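Local coordinates for protein GCN5-related N-acetyltransferase (Streptococcus suis, PDB 3G3S) that probably transfers an acetyl group from acetyl-coenzyme A to an amine, like other GCN5-related N-acetyltransferases, at residues R11-W16 with A43-G48; I20-L25 with A179-G184. One frame throughout, in Å; residues are numbered along the deposited sequence.

Contact 1 of 2, residues R11-W16 with A43-G48; sequences RLFGDW and ALALYG
Leu12 and Phe13 both carry CG anti to the carbonyl carbon and beside the backbone N (chi1 -66° and -71°); these torsions set the two CG atoms at the last turn of helix 2-13, and beyond them Leu12 CD1 and the tip of the Phe13 ring reach strand 42-48. The motif is a helix packed on a β-sheet, here in the N-terminal half of a GNAT acetyltransferase chain, and the side chains meet through carbon alone. Leu12 meets the strand with one branch: CD1 lies 3.8 Å from Ala43 CB. Phe13 reaches farther, with the end of its ring. Its CE2 comes within 3.7 Å of the same Ala43 CB, which is therefore shared by the two helix residues and approaches the ring obliquely. On the other side of the ring tip, CE1 and CZ both touch Ala45 CB, the CZ distance being 3.8 Å. The CB atoms of Ala43 and Ala45 point toward the helix end while Leu44, between them, turns its side chain away, the alternation expected of an extended strand; Leu44 packs on Ile67 of helix 62-68 instead. With only the CB methyls of Ala43 and Ala45 on this side, the ring tip comes close to the main chain. The backbones nevertheless stay well separated, the nearest CA pair being Leu12 and Ala43 at 7.2 Å, and the contact buries 178 Å² in all. Ile21 of helix 19-26 and Ala57 of strand 52-58 also touch Phe13 and add to the apolar packing round the ring. Past Phe13 the chain leaves the helix at Gly14, whose phi is positive (62°), and the Leu12 carbonyl O accepts a hydrogen bond from Gln78 NE2. At the ring's edge, near its plane, Phe13 CZ stands 3.7 Å from the backbone N of Ala45.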
loop_
_atom_site.group_PDB
_atom_site.type_symbol
_atom_site.label_atom_id
_atom_site.label_comp_id
_atom_site.label_asym_id
_atom_site.label_seq_id
_atom_site.Cartn_x
_atom_site.Cartn_y
_atom_site.Cartn_z
ATOM N N ARG A 11 1.325 -9.601 10.843
ATOM C CA ARG A 11 0.404 -10.024 11.909
ATOM C C ARG A 11 1.005 -9.945 13.302
ATOM O O ARG A 11 0.286 -9.747 14.282
ATOM C CB ARG A 11 -0.174 -11.427 11.661
ATOM C CG ARG A 11 -1.257 -11.425 10.571
ATOM C CD ARG A 11 -1.955 -12.738 10.422
ATOM N NE ARG A 11 -1.155 -13.701 9.676
ATOM C CZ ARG A 11 -1.203 -13.882 8.354
ATOM N NH1 ARG A 11 -1.995 -13.155 7.569
ATOM N NH2 ARG A 11 -0.420 -14.803 7.809
ATOM N N LEU A 12 2.321 -10.105 13.391
ATOM C CA LEU A 12 3.027 -9.982 14.645
ATOM C C LEU A 12 2.851 -8.635 15.314
ATOM O O LEU A 12 2.862 -8.568 16.560
ATOM C CB LEU A 12 4.521 -10.202 14.418
ATOM C CG LEU A 12 4.931 -11.592 13.980
ATOM C CD1 LEU A 12 6.402 -11.613 13.646
ATOM C CD2 LEU A 12 4.618 -12.602 15.068
ATOM N N PHE A 13 2.752 -7.578 14.496
ATOM C CA PHE A 13 2.574 -6.201 14.961
ATOM C C PHE A 13 1.127 -5.961 15.348
ATOM O O PHE A 13 0.833 -5.127 16.211
ATOM C CB PHE A 13 2.989 -5.212 13.871
ATOM C CG PHE A 13 4.464 -5.167 13.638
ATOM C CD1 PHE A 13 5.273 -4.306 14.379
ATOM C CD2 PHE A 13 5.053 -6.002 12.726
ATOM C CE1 PHE A 13 6.640 -4.258 14.170
ATOM C CE2 PHE A 13 6.411 -5.971 12.520
ATOM C CZ PHE A 13 7.212 -5.092 13.251
ATOM N N GLY A 14 0.238 -6.698 14.688
ATOM C CA GLY A 14 -1.171 -6.691 15.016
ATOM C C GLY A 14 -1.743 -5.324 14.812
ATOM O O GLY A 14 -1.375 -4.642 13.863
ATOM N N ASP A 15 -2.631 -4.943 15.734
ATOM C CA ASP A 15 -3.282 -3.656 15.754
ATOM C C ASP A 15 -2.444 -2.716 16.636
ATOM O O ASP A 15 -2.633 -2.637 17.880
ATOM C CB ASP A 15 -4.677 -3.838 16.335
ATOM C CG ASP A 15 -5.526 -2.609 16.207
ATOM O OD1 ASP A 15 -4.977 -1.502 15.933
ATOM O OD2 ASP A 15 -6.760 -2.772 16.376
ATOM N N TRP A 16 -1.506 -2.031 15.986
ATOM C CA TRP A 16 -0.557 -1.146 16.668
ATOM C C TRP A 16 -0.568 0.093 15.832
ATOM O O TRP A 16 0.080 0.152 14.814
ATOM C CB TRP A 16 0.831 -1.811 16.721
ATOM C CG TRP A 16 1.794 -1.187 17.638
ATOM C CD1 TRP A 16 1.716 0.041 18.252
ATOM C CD2 TRP A 16 3.094 -1.723 17.977
ATOM N NE1 TRP A 16 2.856 0.278 18.989
ATOM C CE2 TRP A 16 3.731 -0.771 18.817
ATOM C CE3 TRP A 16 3.767 -2.886 17.638
ATOM C CZ2 TRP A 16 4.981 -0.974 19.349
ATOM C CZ3 TRP A 16 4.994 -3.071 18.146
ATOM C CH2 TRP A 16 5.609 -2.141 18.990
ATOM N N ALA A 43 9.798 -9.644 15.303
ATOM C CA ALA A 43 10.052 -8.718 14.226
ATOM C C ALA A 43 10.432 -7.306 14.718
ATOM O O ALA A 43 10.152 -6.895 15.847
ATOM C CB ALA A 43 8.829 -8.650 13.270
ATOM N N LEU A 44 11.075 -6.586 13.811
ATOM C CA LEU A 44 11.585 -5.249 14.013
ATOM C C LEU A 44 11.219 -4.397 12.812
ATOM O O LEU A 44 11.517 -4.741 11.675
ATOM C CB LEU A 44 13.116 -5.259 14.136
ATOM C CG LEU A 44 13.850 -3.915 14.111
ATOM C CD1 LEU A 44 13.560 -3.049 15.353
ATOM C CD2 LEU A 44 15.364 -4.164 13.985
ATOM N N ALA A 45 10.474 -3.326 13.064
ATOM C CA ALA A 45 10.231 -2.333 12.057
ATOM C C ALA A 45 11.273 -1.238 12.351
ATOM O O ALA A 45 11.233 -0.556 13.395
ATOM C CB ALA A 45 8.776 -1.805 12.138
ATOM N N LEU A 46 12.217 -1.064 11.434
ATOM C CA LEU A 46 13.316 -0.121 11.609
ATOM C C LEU A 46 13.233 0.968 10.576
ATOM O O LEU A 46 13.221 0.704 9.374
ATOM C CB LEU A 46 14.641 -0.874 11.485
ATOM C CG LEU A 46 15.935 -0.084 11.636
ATOM C CD1 LEU A 46 16.074 0.476 13.026
ATOM C CD2 LEU A 46 17.152 -0.988 11.252
ATOM N N TYR A 47 13.152 2.197 11.056
ATOM C CA TYR A 47 12.994 3.348 10.198
ATOM C C TYR A 47 13.924 4.427 10.609
ATOM O O TYR A 47 14.103 4.647 11.792
ATOM C CB TYR A 47 11.581 3.888 10.310
ATOM C CG TYR A 47 11.364 5.143 9.489
ATOM C CD1 TYR A 47 10.945 5.062 8.178
ATOM C CD2 TYR A 47 11.569 6.415 10.032
ATOM C CE1 TYR A 47 10.738 6.215 7.417
ATOM C CE2 TYR A 47 11.395 7.581 9.257
ATOM C CZ TYR A 47 10.958 7.462 7.957
ATOM O OH TYR A 47 10.716 8.584 7.186
ATOM N N GLY A 48 14.504 5.116 9.630
ATOM C CA GLY A 48 15.358 6.256 9.887
ATOM C C GLY A 48 16.593 6.291 9.023
ATOM O O GLY A 48 16.825 5.383 8.213
#

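Contact 2 of 2, residues I20-L25 with A179-G184; sequences IIWTCL and ASYSAG
Trp22 and Tyr181 form a T-shaped pair in which the two first torsions differ: Trp22 CG is anti to its carbonyl carbon, whereas Tyr181 CG lies between the backbone N and the carbonyl carbon (chi1 65°). The two side chains run side by side in the same direction, with the indole's six-membered ring presenting its edge to the phenol face: the planes stand at 74° and the centroids are 5.0 Å apart. CE3 makes the closest approach, 3.4 Å from Tyr181 CE2, toward the rim of the face. On the opposite face, the Gly184 N lies 3.5 Å above the phenol plane, over its centre, so the ring is held between the indole edge and the backbone of its own type I turn, Tyr181 to Gly184.

One helical position on, Thr23 turns OG1 to the strand and donates to Ser180 O at 2.8 Å. The donor stands well above the carbonyl plane, 61° out of it. Thr19 O, of the preceding turn, is a second carbonyl partner of the same hydroxyl, which has a single proton to share between the two. One turn earlier in the helix, Ile20 CG1 rests 4.1 Å from Ala179 CB, beside Tyr47. The axes of the short segments 20-25 and 179-181 approach to 7.4 Å. Antiparallel strands 170-181 and 184-191, joined by the type I turn, make a β-hairpin, and the helix packs against its end in what the family identifies as a GNAT fold.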
loop_
_atom_site.group_PDB
_atom_site.type_symbol
_atom_site.label_atom_id
_atom_site.label_comp_id
_atom_site.label_asym_id
_atom_site.label_seq_id
_atom_site.Cartn_x
_atom_site.Cartn_y
_atom_site.Cartn_z
ATOM N N ILE A 20 4.701 4.887 11.690
ATOM C CA ILE A 20 6.028 4.507 11.196
ATOM C C ILE A 20 6.042 2.984 11.030
ATOM O O ILE A 20 6.757 2.450 10.154
ATOM C CB ILE A 20 7.126 5.000 12.138
ATOM C CG1 ILE A 20 7.251 6.526 12.069
ATOM C CG2 ILE A 20 8.520 4.300 11.825
ATOM C CD1 ILE A 20 7.931 7.159 13.257
ATOM N N ILE A 21 5.309 2.265 11.879
ATOM C CA ILE A 21 5.187 0.820 11.645
ATOM C C ILE A 21 4.448 0.648 10.308
ATOM O O ILE A 21 4.809 -0.147 9.461
ATOM C CB ILE A 21 4.446 0.043 12.768
ATOM C CG1 ILE A 21 5.083 0.252 14.143
ATOM C CG2 ILE A 21 4.382 -1.491 12.404
ATOM C CD1 ILE A 21 4.242 -0.308 15.296
ATOM N N TRP A 22 3.378 1.409 10.105
ATOM C CA TRP A 22 2.681 1.347 8.818
ATOM C C TRP A 22 3.622 1.657 7.644
ATOM O O TRP A 22 3.603 0.962 6.613
ATOM C CB TRP A 22 1.462 2.313 8.781
ATOM C CG TRP A 22 0.511 2.149 9.898
ATOM C CD1 TRP A 22 0.397 1.096 10.753
ATOM C CD2 TRP A 22 -0.568 3.045 10.231
ATOM N NE1 TRP A 22 -0.638 1.308 11.630
ATOM C CE2 TRP A 22 -1.259 2.483 11.312
ATOM C CE3 TRP A 22 -0.980 4.269 9.733
ATOM C CZ2 TRP A 22 -2.346 3.101 11.909
ATOM C CZ3 TRP A 22 -2.063 4.889 10.321
ATOM C CH2 TRP A 22 -2.738 4.303 11.392
ATOM N N THR A 23 4.452 2.688 7.783
ATOM C CA THR A 23 5.418 3.015 6.758
ATOM C C THR A 23 6.267 1.787 6.421
ATOM O O THR A 23 6.356 1.350 5.252
ATOM C CB THR A 23 6.292 4.165 7.226
ATOM O OG1 THR A 23 5.462 5.353 7.287
ATOM C CG2 THR A 23 7.545 4.442 6.279
ATOM N N CYS A 24 6.851 1.236 7.470
ATOM C CA CYS A 24 7.740 0.068 7.311
ATOM C C CYS A 24 7.060 -1.163 6.680
ATOM O O CYS A 24 7.626 -1.781 5.788
ATOM C CB CYS A 24 8.379 -0.279 8.628
ATOM S SG CYS A 24 9.463 0.923 9.272
ATOM N N LEU A 25 5.839 -1.485 7.112
ATOM C CA LEU A 25 5.071 -2.592 6.518
ATOM C C LEU A 25 4.492 -2.338 5.104
ATOM O O LEU A 25 4.278 -3.302 4.392
ATOM C CB LEU A 25 3.952 -2.982 7.465
ATOM C CG LEU A 25 4.282 -3.583 8.827
ATOM C CD1 LEU A 25 3.043 -3.739 9.656
ATOM C CD2 LEU A 25 5.057 -4.973 8.709
ATOM N N ALA A 179 8.163 10.988 8.645
ATOM C CA ALA A 179 7.830 9.870 7.800
ATOM C C ALA A 179 6.471 10.136 7.132
ATOM O O ALA A 179 5.688 11.030 7.531
ATOM C CB ALA A 179 7.780 8.574 8.615
ATOM N N SER A 180 6.229 9.316 6.125
ATOM C CA SER A 180 5.034 9.309 5.283
ATOM C C SER A 180 4.531 7.891 5.125
ATOM O O SER A 180 5.335 6.943 5.027
ATOM C CB SER A 180 5.383 9.789 3.871
ATOM O OG SER A 180 6.023 11.018 3.883
ATOM N N TYR A 181 3.217 7.740 5.063
ATOM C CA TYR A 181 2.614 6.450 4.738
ATOM C C TYR A 181 1.541 6.744 3.682
ATOM O O TYR A 181 1.344 7.892 3.322
ATOM C CB TYR A 181 2.094 5.710 5.962
ATOM C CG TYR A 181 0.957 6.382 6.680
ATOM C CD1 TYR A 181 1.190 7.462 7.517
ATOM C CD2 TYR A 181 -0.353 5.932 6.532
ATOM C CE1 TYR A 181 0.134 8.099 8.177
ATOM C CE2 TYR A 181 -1.404 6.559 7.196
ATOM C CZ TYR A 181 -1.142 7.637 8.023
ATOM O OH TYR A 181 -2.181 8.271 8.691
ATOM N N SER A 182 0.881 5.710 3.198
ATOM C CA SER A 182 -0.088 5.806 2.111
ATOM C C SER A 182 -1.114 6.913 2.267
ATOM O O SER A 182 -1.449 7.575 1.303
ATOM C CB SER A 182 -0.807 4.456 1.966
ATOM O OG SER A 182 -1.351 4.021 3.208
ATOM N N ALA A 183 -1.565 7.132 3.488
ATOM C CA ALA A 183 -2.625 8.089 3.744
ATOM C C ALA A 183 -2.223 9.266 4.650
ATOM O O ALA A 183 -3.089 10.021 5.118
ATOM C CB ALA A 183 -3.798 7.338 4.348
ATOM N N GLY A 184 -0.937 9.458 4.917
ATOM C CA GLY A 184 -0.596 10.540 5.818
ATOM C C GLY A 184 0.866 10.658 6.096
ATOM O O GLY A 184 1.671 10.093 5.365
#

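Overall arrangement
The centres of contact 1 and contact 2 lie 11 Å apart, and both involve the same mixed sheet, in which strands 42-48 and 170-181 are well separated in order. Along the chain the contacts interleave: 11-16, 20-25, 43-48, then 179-184. Helices 2-13 and 19-26 are consecutive, and the loop residue Trp16, between them, brings CD2 within 3.2 Å of Ile21 CD1. Tyr47 makes a second junction, its OH lying 3.2 Å from Ala179 CA and its side chain packing on Ile20. Helix 19-26 thus bridges strand 42-48 and the turn at 181-184, joining the N-terminal region to a hairpin in the second half of the acetyltransferase chain.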